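Local coordinates for protein beta-N-acetylhexosaminidase (Thermotoga neapolitana, PDB 5BZA) that probably hydrolyses terminal non-reducing N-acetyl-D-hexosamine residues from N-acetyl-beta-D-hexosaminides, as a member of glycosyl hydrolase family 3, at residues 13-18 against 277-282; 47-52 against 320-325; 73-78 against 101-106; 94-99 against 148-153. All coordinates share one frame; numbering follows the deposited sequence.

Contact 1: residues 13-18 against 277-282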
loop_
_atom_site.group_PDB
_atom_site.type_symbol
_atom_site.label_atom_id
_atom_site.label_comp_id
_atom_site.label_asym_id
_atom_site.label_seq_id
_atom_site.Cartn_x
_atom_site.Cartn_y
_atom_site.Cartn_z
ATOM N N PHE B 13 9.378 -10.830 -14.048
ATOM C CA PHE B 13 8.039 -11.171 -14.509
ATOM C C PHE B 13 7.211 -9.938 -14.670
ATOM O O PHE B 13 6.936 -9.235 -13.699
ATOM C CB PHE B 13 7.369 -12.110 -13.545
ATOM C CG PHE B 13 7.997 -13.455 -13.488
ATOM C CD1 PHE B 13 9.113 -13.683 -12.686
ATOM C CD2 PHE B 13 7.461 -14.510 -14.197
ATOM C CE1 PHE B 13 9.662 -14.917 -12.598
ATOM C CE2 PHE B 13 8.015 -15.755 -14.099
ATOM C CZ PHE B 13 9.109 -15.950 -13.299
ATOM N N ASP B 14 6.838 -9.685 -15.916
ATOM C CA ASP B 14 6.073 -8.525 -16.304
ATOM C C ASP B 14 4.627 -8.975 -16.553
ATOM O O ASP B 14 3.747 -8.186 -16.919
ATOM C CB ASP B 14 6.716 -7.908 -17.549
ATOM C CG ASP B 14 6.361 -6.464 -17.737
ATOM O OD1 ASP B 14 6.404 -5.695 -16.733
ATOM O OD2 ASP B 14 6.115 -6.073 -18.907
ATOM N N ASP B 15 4.424 -10.271 -16.370
ATOM C CA ASP B 15 3.124 -10.886 -16.517
ATOM C C ASP B 15 3.128 -12.199 -15.718
ATOM O O ASP B 15 4.197 -12.737 -15.402
ATOM C CB ASP B 15 2.787 -11.096 -18.016
ATOM C CG ASP B 15 1.279 -11.378 -18.250
ATOM O OD1 ASP B 15 0.534 -11.261 -17.271
ATOM O OD2 ASP B 15 0.828 -11.624 -19.397
ATOM N N PHE B 16 1.937 -12.684 -15.345
ATOM C CA PHE B 16 1.804 -13.973 -14.682
ATOM C C PHE B 16 0.716 -14.759 -15.403
ATOM O O PHE B 16 -0.387 -14.256 -15.605
ATOM C CB PHE B 16 1.475 -13.818 -13.194
ATOM C CG PHE B 16 1.192 -15.125 -12.512
ATOM C CD1 PHE B 16 2.183 -16.087 -12.377
ATOM C CD2 PHE B 16 -0.102 -15.415 -12.046
ATOM C CE1 PHE B 16 1.908 -17.307 -11.753
ATOM C CE2 PHE B 16 -0.380 -16.615 -11.430
ATOM C CZ PHE B 16 0.621 -17.572 -11.275
ATOM N N ASN B 17 1.035 -15.961 -15.859
ATOM C CA ASN B 17 0.149 -16.644 -16.781
ATOM C C ASN B 17 0.621 -18.072 -16.898
ATOM O O ASN B 17 1.499 -18.496 -16.135
ATOM C CB ASN B 17 0.108 -15.931 -18.141
ATOM C CG ASN B 17 1.517 -15.667 -18.711
ATOM O OD1 ASN B 17 2.412 -16.516 -18.608
ATOM N ND2 ASN B 17 1.691 -14.517 -19.346
ATOM N N GLU B 18 0.035 -18.840 -17.816
ATOM C CA GLU B 18 0.337 -20.285 -17.837
ATOM C C GLU B 18 1.781 -20.448 -18.330
ATOM O O GLU B 18 2.491 -21.318 -17.836
ATOM C CB GLU B 18 -0.676 -21.070 -18.693
ATOM C CG GLU B 18 -0.778 -22.630 -18.522
ATOM C CD GLU B 18 -1.313 -23.107 -17.107
ATOM O OE1 GLU B 18 -1.372 -22.280 -16.160
ATOM O OE2 GLU B 18 -1.760 -24.286 -16.948
ATOM N N ASN B 277 13.357 -10.814 -18.271
ATOM C CA ASN B 277 12.252 -11.472 -18.945
ATOM C C ASN B 277 12.299 -12.989 -18.750
ATOM O O ASN B 277 13.201 -13.642 -19.265
ATOM C CB ASN B 277 12.261 -11.160 -20.433
ATOM C CG ASN B 277 10.991 -11.595 -21.132
ATOM O OD1 ASN B 277 10.222 -12.449 -20.629
ATOM N ND2 ASN B 277 10.755 -11.023 -22.315
ATOM N N PHE B 278 11.308 -13.550 -18.049
ATOM C CA PHE B 278 11.309 -14.985 -17.743
ATOM C C PHE B 278 11.287 -15.809 -19.015
ATOM O O PHE B 278 11.770 -16.935 -19.050
ATOM C CB PHE B 278 10.102 -15.357 -16.858
ATOM C CG PHE B 278 8.764 -15.234 -17.560
ATOM C CD1 PHE B 278 8.101 -13.998 -17.611
ATOM C CD2 PHE B 278 8.169 -16.346 -18.178
ATOM C CE1 PHE B 278 6.859 -13.871 -18.258
ATOM C CE2 PHE B 278 6.933 -16.229 -18.816
ATOM C CZ PHE B 278 6.282 -14.988 -18.869
ATOM N N ARG B 279 10.726 -15.232 -20.062
ATOM C CA ARG B 279 10.698 -15.904 -21.338
ATOM C C ARG B 279 12.123 -16.130 -21.889
ATOM O O ARG B 279 12.309 -17.003 -22.719
ATOM C CB ARG B 279 9.820 -15.144 -22.340
ATOM C CG ARG B 279 8.334 -15.054 -21.921
ATOM C CD ARG B 279 7.500 -14.216 -22.895
ATOM N NE ARG B 279 6.062 -14.307 -22.599
ATOM C CZ ARG B 279 5.329 -13.350 -22.021
ATOM N NH1 ARG B 279 5.882 -12.155 -21.757
ATOM N NH2 ARG B 279 4.022 -13.570 -21.770
ATOM N N ASP B 280 13.124 -15.367 -21.441
ATOM C CA ASP B 280 14.512 -15.644 -21.858
ATOM C C ASP B 280 15.158 -16.792 -21.103
ATOM O O ASP B 280 16.284 -17.169 -21.422
ATOM C CB ASP B 280 15.406 -14.420 -21.673
ATOM C CG ASP B 280 15.054 -13.329 -22.605
ATOM O OD1 ASP B 280 14.707 -13.628 -23.768
ATOM O OD2 ASP B 280 15.074 -12.172 -22.171
ATOM N N LEU B 281 14.488 -17.311 -20.080
ATOM C CA LEU B 281 15.160 -18.295 -19.236
ATOM C C LEU B 281 15.645 -19.536 -20.013
ATOM O O LEU B 281 16.774 -19.957 -19.817
ATOM C CB LEU B 281 14.261 -18.714 -18.078
ATOM C CG LEU B 281 14.868 -19.745 -17.124
ATOM C CD1 LEU B 281 16.229 -19.282 -16.637
ATOM C CD2 LEU B 281 13.943 -19.967 -15.938
ATOM N N PRO B 282 14.814 -20.108 -20.908
ATOM C CA PRO B 282 15.343 -21.294 -21.598
ATOM C C PRO B 282 16.662 -21.048 -22.392
ATOM O O PRO B 282 17.613 -21.816 -22.196
ATOM C CB PRO B 282 14.194 -21.694 -22.529
ATOM C CG PRO B 282 12.973 -21.200 -21.840
ATOM C CD PRO B 282 13.387 -19.886 -21.221
HETATM O O HOH W 1 3.022 -11.075 -21.260
#
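Strands 9-13 and 273-275 are neighbours in the parallel sheet of the TIM barrel, its first and last strands in chain order, and the loops leaving them meet here. The apolar part is aromatic. The rings of Phe13 and Phe278 lie nearly parallel, 9° apart, but are slid so far that they barely overlap; what covers the Phe13 face is the methylene of Phe278, its CB 3.9 Å from the ring centroid in a CH-pi contact. Two flat, hydrophobic residues suit such a buried seam. The polar part lies toward solvent and works through water. Asp15 OD2 is 4.4 Å from Arg279 NH2, too far for a salt bridge; the salt bridges are made by other atoms, Asp15 OD1 with Arg376 and Arg279 NE with Glu19. Asn17 caps helix 18-27 through the backbone N of Ala20. The extended Arg279 chain puts its guanidinium across the tip of Phe278, whose CZ lies over its centre. One water joins the charges, donating to Asp15 OD2 at 2.9 Å and accepting from Arg279 NH2 at 2.7 Å.

Contact 2: residues 47-52 against 320-325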
loop_
_atom_site.group_PDB
_atom_site.type_symbol
_atom_site.label_atom_id
_atom_site.label_comp_id
_atom_site.label_asym_id
_atom_site.label_seq_id
_atom_site.Cartn_x
_atom_site.Cartn_y
_atom_site.Cartn_z
ATOM N N ASP B 47 -2.383 -13.595 -7.050
ATOM C CA ASP B 47 -2.413 -14.945 -7.567
ATOM C C ASP B 47 -0.980 -15.484 -7.771
ATOM O O ASP B 47 -0.706 -16.670 -7.505
ATOM C CB ASP B 47 -3.210 -15.020 -8.877
ATOM C CG ASP B 47 -3.513 -16.478 -9.300
ATOM O OD1 ASP B 47 -3.688 -17.350 -8.406
ATOM O OD2 ASP B 47 -3.573 -16.769 -10.518
ATOM N N PHE B 48 -0.065 -14.633 -8.253
ATOM C CA PHE B 48 1.374 -14.999 -8.387
ATOM C C PHE B 48 1.970 -15.370 -7.010
ATOM O O PHE B 48 2.575 -16.428 -6.863
ATOM C CB PHE B 48 2.151 -13.831 -9.031
ATOM C CG PHE B 48 3.525 -14.189 -9.591
ATOM C CD1 PHE B 48 3.976 -15.498 -9.642
ATOM C CD2 PHE B 48 4.335 -13.179 -10.125
ATOM C CE1 PHE B 48 5.217 -15.805 -10.205
ATOM C CE2 PHE B 48 5.565 -13.463 -10.686
ATOM C CZ PHE B 48 6.017 -14.780 -10.723
ATOM N N MET B 49 1.786 -14.519 -5.995
ATOM C CA MET B 49 2.284 -14.850 -4.653
ATOM C C MET B 49 1.732 -16.211 -4.153
ATOM O O MET B 49 2.463 -17.018 -3.555
ATOM C CB MET B 49 1.926 -13.756 -3.648
ATOM C CG MET B 49 2.655 -12.483 -3.892
ATOM S SD MET B 49 4.486 -12.571 -3.920
ATOM C CE MET B 49 4.851 -13.133 -2.270
ATOM N N ASN B 50 0.452 -16.467 -4.422
ATOM C CA ASN B 50 -0.146 -17.751 -4.063
ATOM C C ASN B 50 0.528 -18.927 -4.827
ATOM O O ASN B 50 0.852 -19.969 -4.258
ATOM C CB ASN B 50 -1.668 -17.714 -4.337
ATOM C CG ASN B 50 -2.394 -18.876 -3.732
ATOM O OD1 ASN B 50 -2.150 -19.236 -2.580
ATOM N ND2 ASN B 50 -3.328 -19.446 -4.475
ATOM N N PHE B 51 0.698 -18.766 -6.135
ATOM C CA PHE B 51 1.473 -19.719 -6.910
ATOM C C PHE B 51 2.891 -19.945 -6.314
ATOM O O PHE B 51 3.357 -21.100 -6.204
ATOM C CB PHE B 51 1.558 -19.270 -8.367
ATOM C CG PHE B 51 2.391 -20.165 -9.218
ATOM C CD1 PHE B 51 1.861 -21.326 -9.746
ATOM C CD2 PHE B 51 3.730 -19.855 -9.463
ATOM C CE1 PHE B 51 2.642 -22.165 -10.517
ATOM C CE2 PHE B 51 4.528 -20.686 -10.241
ATOM C CZ PHE B 51 3.988 -21.843 -10.770
ATOM N N LEU B 52 3.583 -18.872 -5.933
ATOM C CA LEU B 52 4.962 -19.028 -5.453
ATOM C C LEU B 52 4.994 -19.810 -4.151
ATOM O O LEU B 52 5.881 -20.647 -3.958
ATOM C CB LEU B 52 5.643 -17.664 -5.275
ATOM C CG LEU B 52 5.883 -16.902 -6.589
ATOM C CD1 LEU B 52 6.372 -15.456 -6.336
ATOM C CD2 LEU B 52 6.843 -17.675 -7.444
ATOM N N PHE B 320 4.861 -14.910 6.168
ATOM C CA PHE B 320 3.915 -14.027 5.473
ATOM C C PHE B 320 3.881 -14.193 3.953
ATOM O O PHE B 320 4.927 -14.119 3.260
ATOM C CB PHE B 320 4.205 -12.562 5.830
ATOM C CG PHE B 320 4.081 -12.278 7.293
ATOM C CD1 PHE B 320 2.831 -12.305 7.908
ATOM C CD2 PHE B 320 5.196 -11.994 8.056
ATOM C CE1 PHE B 320 2.698 -12.049 9.259
ATOM C CE2 PHE B 320 5.077 -11.735 9.411
ATOM C CZ PHE B 320 3.821 -11.769 10.013
ATOM N N ASN B 321 2.674 -14.388 3.432
ATOM C CA ASN B 321 2.478 -14.365 1.988
ATOM C C ASN B 321 1.049 -13.869 1.653
ATOM O O ASN B 321 0.079 -14.560 1.930
ATOM C CB ASN B 321 2.758 -15.756 1.396
ATOM C CG ASN B 321 2.853 -15.745 -0.116
ATOM O OD1 ASN B 321 2.180 -14.990 -0.764
ATOM N ND2 ASN B 321 3.667 -16.610 -0.675
ATOM N N SER B 322 0.945 -12.666 1.067
ATOM C CA SER B 322 -0.334 -12.044 0.725
ATOM C C SER B 322 -1.154 -12.876 -0.302
ATOM O O SER B 322 -2.314 -12.569 -0.591
ATOM C CB SER B 322 -0.104 -10.601 0.255
ATOM O OG SER B 322 0.679 -10.505 -0.942
ATOM N N GLY B 323 -0.574 -13.958 -0.810
ATOM C CA GLY B 323 -1.303 -14.857 -1.683
ATOM C C GLY B 323 -2.487 -15.579 -1.026
ATOM O O GLY B 323 -3.314 -16.208 -1.696
ATOM N N LEU B 324 -2.541 -15.528 0.295
ATOM C CA LEU B 324 -3.658 -16.070 1.041
ATOM C C LEU B 324 -4.947 -15.430 0.523
ATOM O O LEU B 324 -6.015 -16.073 0.480
ATOM C CB LEU B 324 -3.462 -15.827 2.552
ATOM C CG LEU B 324 -3.540 -14.377 3.033
ATOM C CD1 LEU B 324 -4.981 -13.949 3.513
ATOM C CD2 LEU B 324 -2.446 -14.092 4.075
ATOM N N ILE B 325 -4.848 -14.154 0.145
ATOM C CA ILE B 325 -6.027 -13.463 -0.376
ATOM C C ILE B 325 -6.525 -14.183 -1.651
ATOM O O ILE B 325 -7.725 -14.529 -1.783
ATOM C CB ILE B 325 -5.712 -11.993 -0.615
ATOM C CG1 ILE B 325 -5.369 -11.370 0.750
ATOM C CG2 ILE B 325 -6.876 -11.287 -1.318
ATOM C CD1 ILE B 325 -4.916 -9.880 0.711
#
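Asn321 OD1 is gripped by one hydrogen bond and crowded by two carbons. The bond comes from the backbone N of Gly323 at 2.9 Å and is fairly straight (158°), with the donor somewhat above the carbonyl plane. From the other segment Met49 CB presses on the same oxygen at 3.1 Å, and Met49 CE, brought round by bends at chi2 and chi3, approaches to 3.6 Å. The amide's other arm reaches across: ND2 donates to Met49 O at 3.1 Å, a more bent bond (141°) that meets the carbonyl from above its plane. With CG anti to its backbone N (chi1 -168°), Asn321 offers both an acceptor and a donor, which is why an amide suits this place. Gly323 is pressed against helix 42-54, its CA 3.9 Å from Asn50 CA; a CB would run into Asn50 N and the carbonyl carbon of Met49. Asn50 turns its side chain past Gly323 O, and its ND2 makes a weak hydrogen bond to Glu327. Ser322 hydrogen-bonds to Leu106, while the second subunit packs on Ser322 and Leu324. The arrangement is that of a side-chain-capped helix start docked on a helix of the barrel, here beside the metal site where Arg54 and Glu327 hold a cadmium ion.

Contact 3: residues 73-78 against 101-106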
loop_
_atom_site.group_PDB
_atom_site.type_symbol
_atom_site.label_atom_id
_atom_site.label_comp_id
_atom_site.label_asym_id
_atom_site.label_seq_id
_atom_site.Cartn_x
_atom_site.Cartn_y
_atom_site.Cartn_z
ATOM N N LYS B 73 2.586 -0.051 -4.414
ATOM C CA LYS B 73 1.674 0.959 -3.907
ATOM C C LYS B 73 1.515 0.821 -2.393
ATOM O O LYS B 73 1.065 1.758 -1.730
ATOM C CB LYS B 73 0.323 0.864 -4.572
ATOM C CG LYS B 73 -0.518 -0.289 -4.097
ATOM C CD LYS B 73 -1.872 -0.141 -4.713
ATOM C CE LYS B 73 -2.834 -1.175 -4.226
ATOM N NZ LYS B 73 -4.083 -0.905 -4.965
ATOM N N TYR B 74 1.853 -0.366 -1.881
ATOM C CA TYR B 74 1.773 -0.692 -0.455
ATOM C C TYR B 74 2.737 0.080 0.434
ATOM O O TYR B 74 2.427 0.347 1.606
ATOM C CB TYR B 74 2.017 -2.181 -0.300
ATOM C CG TYR B 74 1.213 -2.965 -1.331
ATOM C CD1 TYR B 74 -0.201 -3.086 -1.206
ATOM C CD2 TYR B 74 1.841 -3.556 -2.442
ATOM C CE1 TYR B 74 -0.932 -3.771 -2.153
ATOM C CE2 TYR B 74 1.108 -4.274 -3.380
ATOM C CZ TYR B 74 -0.277 -4.366 -3.233
ATOM O OH TYR B 74 -1.006 -5.055 -4.165
ATOM N N VAL B 75 3.897 0.453 -0.132
ATOM C CA VAL B 75 4.867 1.257 0.576
ATOM C C VAL B 75 4.588 2.723 0.342
ATOM O O VAL B 75 4.490 3.163 -0.802
ATOM C CB VAL B 75 6.328 0.957 0.104
ATOM C CG1 VAL B 75 7.325 1.815 0.897
ATOM C CG2 VAL B 75 6.641 -0.496 0.306
ATOM N N PRO B 76 4.425 3.489 1.417
ATOM C CA PRO B 76 4.227 4.930 1.170
ATOM C C PRO B 76 5.422 5.542 0.455
ATOM O O PRO B 76 6.571 5.176 0.705
ATOM C CB PRO B 76 4.049 5.556 2.560
ATOM C CG PRO B 76 4.229 4.432 3.566
ATOM C CD PRO B 76 4.323 3.100 2.831
ATOM N N SER B 77 5.118 6.478 -0.430
ATOM C CA SER B 77 6.107 7.179 -1.221
ATOM C C SER B 77 7.132 8.014 -0.411
ATOM O O SER B 77 6.822 8.684 0.589
ATOM C CB SER B 77 5.379 8.073 -2.227
ATOM O OG SER B 77 6.324 8.714 -3.047
ATOM N N PHE B 78 8.374 7.974 -0.891
ATOM C CA PHE B 78 9.491 8.597 -0.203
ATOM C C PHE B 78 10.127 9.639 -1.140
ATOM O O PHE B 78 10.145 9.439 -2.350
ATOM C CB PHE B 78 10.462 7.478 0.227
ATOM C CG PHE B 78 11.590 7.924 1.087
ATOM C CD1 PHE B 78 11.368 8.480 2.322
ATOM C CD2 PHE B 78 12.899 7.714 0.679
ATOM C CE1 PHE B 78 12.420 8.877 3.107
ATOM C CE2 PHE B 78 13.964 8.112 1.471
ATOM C CZ PHE B 78 13.733 8.677 2.694
ATOM N N ARG B 101 9.470 -3.864 6.260
ATOM C CA ARG B 101 8.478 -4.547 7.106
ATOM C C ARG B 101 7.246 -4.805 6.243
ATOM O O ARG B 101 6.769 -5.952 6.127
ATOM C CB ARG B 101 8.159 -3.711 8.353
ATOM C CG ARG B 101 7.606 -4.542 9.505
ATOM C CD ARG B 101 7.594 -3.769 10.847
ATOM N NE ARG B 101 7.215 -4.631 11.972
ATOM C CZ ARG B 101 6.039 -4.605 12.619
ATOM N NH1 ARG B 101 5.079 -3.730 12.292
ATOM N NH2 ARG B 101 5.828 -5.456 13.628
ATOM N N ILE B 102 6.808 -3.755 5.542
ATOM C CA ILE B 102 5.692 -3.881 4.624
ATOM C C ILE B 102 5.929 -4.937 3.521
ATOM O O ILE B 102 5.067 -5.817 3.315
ATOM C CB ILE B 102 5.362 -2.508 4.011
ATOM C CG1 ILE B 102 4.826 -1.571 5.096
ATOM C CG2 ILE B 102 4.339 -2.671 2.960
ATOM C CD1 ILE B 102 4.529 -0.151 4.640
ATOM N N MET B 103 7.109 -4.894 2.864
ATOM C CA MET B 103 7.490 -5.829 1.805
ATOM C C MET B 103 7.465 -7.269 2.296
ATOM O O MET B 103 6.915 -8.179 1.634
ATOM C CB MET B 103 8.919 -5.517 1.276
ATOM C CG MET B 103 9.067 -4.246 0.483
ATOM S SD MET B 103 10.798 -3.658 0.206
ATOM C CE MET B 103 10.427 -2.032 -0.476
ATOM N N ASN B 104 8.086 -7.472 3.457
ATOM C CA ASN B 104 8.189 -8.787 4.066
ATOM C C ASN B 104 6.779 -9.295 4.350
ATOM O O ASN B 104 6.517 -10.487 4.179
ATOM C CB ASN B 104 9.004 -8.767 5.368
ATOM C CG ASN B 104 9.027 -10.148 6.070
ATOM O OD1 ASN B 104 8.147 -10.487 6.873
ATOM N ND2 ASN B 104 10.024 -10.935 5.761
ATOM N N THR B 105 5.882 -8.402 4.808
ATOM C CA THR B 105 4.503 -8.818 5.097
ATOM C C THR B 105 3.826 -9.265 3.821
ATOM O O THR B 105 3.033 -10.211 3.829
ATOM C CB THR B 105 3.660 -7.686 5.743
ATOM O OG1 THR B 105 4.300 -7.224 6.927
ATOM C CG2 THR B 105 2.271 -8.178 6.112
ATOM N N LEU B 106 4.103 -8.576 2.711
ATOM C CA LEU B 106 3.442 -8.960 1.466
ATOM C C LEU B 106 3.884 -10.303 0.930
ATOM O O LEU B 106 3.122 -10.961 0.217
ATOM C CB LEU B 106 3.643 -7.907 0.395
ATOM C CG LEU B 106 3.010 -6.537 0.604
ATOM C CD1 LEU B 106 3.589 -5.608 -0.485
ATOM C CD2 LEU B 106 1.473 -6.657 0.507
#
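Tyr74 leaves the backbone with CG anti to its carbonyl carbon, beside the backbone N, and points at helix 89-106. Its CB meets two branched side chains on the helix side, 4.0 Å from Ile102 CG2 and 3.8 Å from Leu106 CD1. The same leucine methyl follows the ring outward, touching CG and then, most closely, CD2 at 3.3 Å before the contact loosens at CE2. Leu106 CD2 sits over one ring face, 4.2 Å from the centroid, a CH-pi contact; Lys73 CG covers the opposite face. Beyond the ring, OH hydrogen-bonds to Glu42, so a tyrosine suits the place, its ring packed among apolar groups and its hydroxyl on a carboxylate. An alanine here would probably leave Leu106 without its aromatic cover and would lose the bond to Glu42. The loop belongs to the TIM barrel, running on from strand 59-62 and folding over the end of helix 89-106. Farther along it, Pro76 and Ile102 meet tip to tip, CD to CD1 at 3.7 Å, and Ile102 CD1 also touches Tyr74 O. Compact, branched Val75 fits beside the helix, its CG2 4.1 Å from Ile102 CG2. Met103, extended beyond CG, brings its methyl CE to 4.2 Å from that same CG2 of Val75.

Contact 4: residues 94-99 against 148-153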
loop_
_atom_site.group_PDB
_atom_site.type_symbol
_atom_site.label_atom_id
_atom_site.label_comp_id
_atom_site.label_asym_id
_atom_site.label_seq_id
_atom_site.Cartn_x
_atom_site.Cartn_y
_atom_site.Cartn_z
ATOM N N ARG B 94 15.173 4.189 9.232
ATOM C CA ARG B 94 13.752 4.070 9.635
ATOM C C ARG B 94 12.842 3.870 8.398
ATOM O O ARG B 94 11.931 3.012 8.398
ATOM C CB ARG B 94 13.328 5.304 10.450
ATOM C CG ARG B 94 14.062 5.466 11.801
ATOM C CD ARG B 94 13.453 6.566 12.714
ATOM N NE ARG B 94 14.184 6.640 13.999
ATOM C CZ ARG B 94 14.495 7.762 14.673
ATOM N NH1 ARG B 94 14.185 8.968 14.199
ATOM N NH2 ARG B 94 15.171 7.676 15.823
ATOM N N TYR B 95 13.106 4.613 7.328
ATOM C CA TYR B 95 12.316 4.422 6.133
ATOM C C TYR B 95 12.511 2.984 5.602
ATOM O O TYR B 95 11.572 2.325 5.176
ATOM C CB TYR B 95 12.710 5.417 5.048
ATOM C CG TYR B 95 12.249 4.955 3.687
ATOM C CD1 TYR B 95 10.901 4.988 3.342
ATOM C CD2 TYR B 95 13.153 4.400 2.774
ATOM C CE1 TYR B 95 10.458 4.533 2.097
ATOM C CE2 TYR B 95 12.727 3.933 1.555
ATOM C CZ TYR B 95 11.372 4.001 1.213
ATOM O OH TYR B 95 10.961 3.550 -0.028
ATOM N N CYS B 96 13.752 2.521 5.557
ATOM C CA CYS B 96 13.992 1.216 4.959
ATOM C C CYS B 96 13.451 0.112 5.881
ATOM O O CYS B 96 13.071 -0.974 5.444
ATOM C CB CYS B 96 15.488 1.019 4.656
ATOM S SG CYS B 96 16.074 2.068 3.298
ATOM N N GLU B 97 13.421 0.370 7.167
ATOM C CA GLU B 97 12.791 -0.625 8.026
ATOM C C GLU B 97 11.272 -0.711 7.795
ATOM O O GLU B 97 10.700 -1.807 7.813
ATOM C CB GLU B 97 13.041 -0.363 9.496
ATOM C CG GLU B 97 12.552 -1.546 10.330
ATOM C CD GLU B 97 12.682 -1.322 11.813
ATOM O OE1 GLU B 97 13.088 -0.201 12.233
ATOM O OE2 GLU B 97 12.392 -2.291 12.553
ATOM N N MET B 98 10.642 0.452 7.671
ATOM C CA MET B 98 9.219 0.574 7.390
ATOM C C MET B 98 8.907 -0.176 6.089
ATOM O O MET B 98 8.013 -1.052 6.033
ATOM C CB MET B 98 8.855 2.054 7.274
ATOM C CG MET B 98 7.373 2.365 7.048
ATOM S SD MET B 98 7.065 3.887 6.106
ATOM C CE MET B 98 7.482 3.294 4.479
ATOM N N ALA B 99 9.673 0.177 5.051
ATOM C CA ALA B 99 9.489 -0.359 3.716
ATOM C C ALA B 99 9.707 -1.858 3.723
ATOM O O ALA B 99 8.922 -2.630 3.150
ATOM C CB ALA B 99 10.426 0.340 2.734
ATOM N N MET B 148 20.760 -1.877 7.073
ATOM C CA MET B 148 20.387 -2.283 8.403
ATOM C C MET B 148 18.842 -2.214 8.555
ATOM O O MET B 148 18.236 -3.150 9.039
ATOM C CB MET B 148 21.087 -1.410 9.456
ATOM C CG MET B 148 20.909 -1.897 10.891
ATOM S SD MET B 148 21.591 -3.578 11.165
ATOM C CE MET B 148 23.398 -3.299 11.093
ATOM N N GLY B 149 18.231 -1.120 8.101
ATOM C CA GLY B 149 16.790 -0.979 8.120
ATOM C C GLY B 149 16.056 -2.080 7.353
ATOM O O GLY B 149 15.125 -2.696 7.905
ATOM N N TYR B 150 16.397 -2.280 6.074
ATOM C CA TYR B 150 15.769 -3.352 5.280
ATOM C C TYR B 150 15.879 -4.671 6.006
ATOM O O TYR B 150 14.930 -5.462 6.114
ATOM C CB TYR B 150 16.422 -3.499 3.906
ATOM C CG TYR B 150 16.024 -2.455 2.903
ATOM C CD1 TYR B 150 14.687 -2.067 2.753
ATOM C CD2 TYR B 150 17.005 -1.828 2.102
ATOM C CE1 TYR B 150 14.340 -1.085 1.835
ATOM C CE2 TYR B 150 16.673 -0.861 1.179
ATOM C CZ TYR B 150 15.334 -0.492 1.036
ATOM O OH TYR B 150 14.981 0.484 0.110
ATOM N N PHE B 151 17.081 -4.922 6.483
ATOM C CA PHE B 151 17.351 -6.151 7.188
ATOM C C PHE B 151 16.486 -6.331 8.467
ATOM O O PHE B 151 15.870 -7.380 8.663
ATOM C CB PHE B 151 18.834 -6.167 7.515
ATOM C CG PHE B 151 19.324 -7.470 7.938
ATOM C CD1 PHE B 151 19.327 -8.521 7.034
ATOM C CD2 PHE B 151 19.860 -7.650 9.210
ATOM C CE1 PHE B 151 19.802 -9.765 7.403
ATOM C CE2 PHE B 151 20.357 -8.887 9.593
ATOM C CZ PHE B 151 20.335 -9.949 8.684
ATOM N N LYS B 152 16.435 -5.311 9.323
ATOM C CA LYS B 152 15.595 -5.328 10.502
ATOM C C LYS B 152 14.134 -5.598 10.094
ATOM O O LYS B 152 13.473 -6.423 10.695
ATOM C CB LYS B 152 15.689 -4.006 11.266
ATOM C CG LYS B 152 16.868 -3.824 12.271
ATOM C CD LYS B 152 16.532 -2.580 13.162
ATOM C CE LYS B 152 17.553 -2.167 14.255
ATOM N NZ LYS B 152 18.829 -1.464 13.924
ATOM N N GLY B 153 13.676 -4.944 9.023
ATOM C CA GLY B 153 12.326 -5.098 8.527
ATOM C C GLY B 153 12.008 -6.477 7.972
ATOM O O GLY B 153 10.842 -6.825 7.851
HETATM O O HOH W 2 12.405 0.781 -0.547
#
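The Tyr150 ring lies flat against Cys96, which covers one of its faces. Cys96 CB stands over the ring centre, 3.7 Å from the centroid, and SG is over the same face nearer the phenol end, 3.5 Å from CZ, a sulfur-aromatic contact. Ala99 CB meets the ring at its edge. In the ring plane a water joins Tyr150 OH (2.7 Å) to Tyr95 OH. An alanine in place of Tyr150 would probably uncover Cys96 and disturb this water bridge. On the other flank Glu97, extended beyond CG, lies obliquely across Lys152, OE2 by its CB, while the carboxylate forms a salt bridge with Arg319 of the second subunit. Between these flanks Gly149 and Gly153, lacking side chains, bring the axes to 6.7 Å at a crossing angle of -30°, and Glu97 CA makes a CA-H...O contact of 3.1 Å with Gly149 O. Two glycines four apart, with CA-H...O contacts, resemble a GxxxG helix pair, here joining successive outer helices of the TIM barrel.

Contacts 2, 3 and 4 are buried, whereas contact 1 has an aromatic interior and a more exposed, water-bridged polar side. Contacts 3 and 4 share helix 89-106 and touch through Phe78 on Tyr95 and Pro76 on Met98, but one is loop-on-helix packing of apolar branches and the other a close pairing of helix backbones. Contact 2 is the most polar of the buried three, with a cross-segment hydrogen bond and a capped helix; Ser322 ties it to Leu106 of contact 3. Phe48 stacks on Phe16, linking contact 2 to contact 1. Contacts 2, 3 and 4 also touch the second subunit, whereas no other chain of the assembly touches contact 1.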